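Local coordinates for protein C2 toxin component I (Clostridium botulinum, PDB 2J3V) that is the enzymatic component of the binary C2 toxin, an ADP-ribosyltransferase that, like related binary toxins, probably modifies actin in host cells, at residues T404-I409 with M416-I421. The protein carries 1 engineered substitution. Residues are numbered along the deposited sequence; the frame is centred on the assembly and turned at random.
Sequences TPITSI and MTQVVI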
loop_
_atom_site.group_PDB
_atom_site.type_symbol
_atom_site.label_atom_id
_atom_site.label_comp_id
_atom_site.label_asym_id
_atom_site.label_seq_id
_atom_site.Cartn_x
_atom_site.Cartn_y
_atom_site.Cartn_z
ATOM N N THR A 404 5.482 3.393 -5.119
ATOM C CA THR A 404 4.319 3.943 -5.771
ATOM C C THR A 404 4.322 5.471 -5.586
ATOM O O THR A 404 4.269 5.925 -4.459
ATOM C CB THR A 404 3.078 3.385 -5.077
ATOM O OG1 THR A 404 3.018 1.955 -5.251
ATOM C CG2 THR A 404 1.846 3.967 -5.719
ATOM N N PRO A 405 4.375 6.258 -6.660
ATOM C CA PRO A 405 4.247 7.711 -6.534
ATOM C C PRO A 405 2.837 8.161 -6.162
ATOM O O PRO A 405 1.805 7.632 -6.650
ATOM C CB PRO A 405 4.655 8.218 -7.915
ATOM C CG PRO A 405 4.327 7.173 -8.815
ATOM C CD PRO A 405 4.625 5.876 -8.052
ATOM N N ILE A 406 2.801 9.111 -5.240
ATOM C CA ILE A 406 1.551 9.742 -4.802
ATOM C C ILE A 406 1.650 11.265 -4.770
ATOM O O ILE A 406 2.729 11.819 -4.912
ATOM C CB ILE A 406 1.148 9.247 -3.408
ATOM C CG1 ILE A 406 2.079 9.790 -2.315
ATOM C CG2 ILE A 406 1.067 7.700 -3.360
ATOM C CD1 ILE A 406 1.493 9.642 -0.938
ATOM N N THR A 407 0.515 11.912 -4.584
ATOM C CA THR A 407 0.458 13.345 -4.281
ATOM C C THR A 407 -0.146 13.556 -2.903
ATOM O O THR A 407 -1.349 13.437 -2.747
ATOM C CB THR A 407 -0.369 14.078 -5.325
ATOM O OG1 THR A 407 0.148 13.819 -6.622
ATOM C CG2 THR A 407 -0.227 15.561 -5.195
ATOM N N SER A 408 0.693 13.810 -1.896
ATOM C CA SER A 408 0.196 14.031 -0.544
ATOM C C SER A 408 -0.329 15.464 -0.439
ATOM O O SER A 408 0.271 16.360 -0.954
ATOM C CB SER A 408 1.245 13.805 0.526
ATOM O OG SER A 408 0.672 13.899 1.853
ATOM N N ILE A 409 -1.448 15.622 0.265
ATOM C CA ILE A 409 -2.026 16.911 0.565
ATOM C C ILE A 409 -1.573 17.358 1.947
ATOM O O ILE A 409 -1.842 16.690 2.925
ATOM C CB ILE A 409 -3.524 16.814 0.471
ATOM C CG1 ILE A 409 -3.873 16.470 -0.975
ATOM C CG2 ILE A 409 -4.141 18.145 0.900
ATOM C CD1 ILE A 409 -5.024 15.608 -1.118
ATOM N N MET A 416 2.453 17.885 -2.387
ATOM C CA MET A 416 3.805 17.454 -2.578
ATOM C C MET A 416 3.799 16.031 -3.183
ATOM O O MET A 416 3.058 15.140 -2.716
ATOM C CB MET A 416 4.516 17.465 -1.241
ATOM C CG MET A 416 5.937 17.020 -1.315
ATOM S SD MET A 416 6.969 17.159 0.152
ATOM C CE MET A 416 6.363 18.681 0.823
ATOM N N THR A 417 4.640 15.822 -4.201
ATOM C CA THR A 417 4.866 14.497 -4.743
ATOM C C THR A 417 5.737 13.722 -3.756
ATOM O O THR A 417 6.812 14.204 -3.295
ATOM C CB THR A 417 5.520 14.607 -6.091
ATOM O OG1 THR A 417 4.644 15.317 -6.992
ATOM C CG2 THR A 417 5.708 13.174 -6.730
ATOM N N GLN A 418 5.256 12.539 -3.397
ATOM C CA GLN A 418 5.913 11.653 -2.416
ATOM C C GLN A 418 5.866 10.218 -2.937
ATOM O O GLN A 418 5.232 9.939 -3.941
ATOM C CB GLN A 418 5.176 11.740 -1.070
ATOM C CG GLN A 418 5.038 13.170 -0.532
ATOM C CD GLN A 418 4.652 13.311 0.934
ATOM O OE1 GLN A 418 3.981 12.432 1.510
ATOM N NE2 GLN A 418 5.052 14.458 1.549
ATOM N N VAL A 419 6.563 9.315 -2.261
ATOM C CA VAL A 419 6.620 7.957 -2.691
ATOM C C VAL A 419 6.323 7.034 -1.539
ATOM O O VAL A 419 6.898 7.195 -0.474
ATOM C CB VAL A 419 7.968 7.572 -3.401
ATOM C CG1 VAL A 419 8.115 8.334 -4.717
ATOM C CG2 VAL A 419 9.189 7.735 -2.498
ATOM N N VAL A 420 5.437 6.047 -1.797
ATOM C CA VAL A 420 5.133 4.952 -0.860
ATOM C C VAL A 420 5.998 3.760 -1.194
ATOM O O VAL A 420 5.818 3.122 -2.219
ATOM C CB VAL A 420 3.633 4.561 -0.861
ATOM C CG1 VAL A 420 3.329 3.479 0.218
ATOM C CG2 VAL A 420 2.786 5.781 -0.579
ATOM N N ILE A 421 6.957 3.487 -0.297
ATOM C CA ILE A 421 7.933 2.443 -0.440
ATOM C C ILE A 421 7.515 1.176 0.342
ATOM O O ILE A 421 7.718 1.080 1.519
ATOM C CB ILE A 421 9.329 2.985 0.031
ATOM C CG1 ILE A 421 9.680 4.340 -0.681
ATOM C CG2 ILE A 421 10.418 1.992 -0.230
ATOM C CD1 ILE A 421 10.935 4.938 -0.098
HETATM O O HOH W 1 4.215 0.947 -3.100
HETATM O O HOH W 2 2.412 14.286 -7.951
#
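Thr404 and Val420 exchange two backbone hydrogen bonds, and so do Ile406 with Gln418 and Ser408 with Met416, a six-bond ladder that zips up the antiparallel beta hairpin of strands 397-411 and 414-426 in the second ADP-ribosyltransferase-type region. The straightest of the six bonds runs from Ile406 N to Gln418 O, 2.9 Å with 176° at the hydrogen; Ser408 N to Met416 O is slightly shorter at 2.8 Å but bent, with 139° at the hydrogen. Two waters add side-chain links. One joins Thr404 OG1 to the carbonyl of Val420, a second bond on that oxygen. The other bridges Thr407 OG1 and Thr417 OG1, donating to the latter, on the face shared with Pro405 and Val419; Thr417 OG1 is also hydrogen-bonded to Asp315 OD1, and helix 326-336 covers the Pro405 and Val419 end. On the opposite face, Gln418 runs out extended and lays its amide beside Ser408, with OE1 3.2 Å from Ser408 CB. That amide is held by Arg300 at OE1 and the Ser359 carbonyl at NE2, while Ser408 OG donates a hydrogen bond to the Phe62 carbonyl instead. Gln418 NE2 also makes a weak hydrogen bond to Met416 SD. Beyond lies the apolar patch: chi1 of 71° sets Ile406 CG1 between its backbone N and carbonyl carbon, close to Gln418 CB, and the Ile406 and Val420 side chains cross at about a right angle, Ile406 CG2 meeting Val420 CG2 at 3.8 Å.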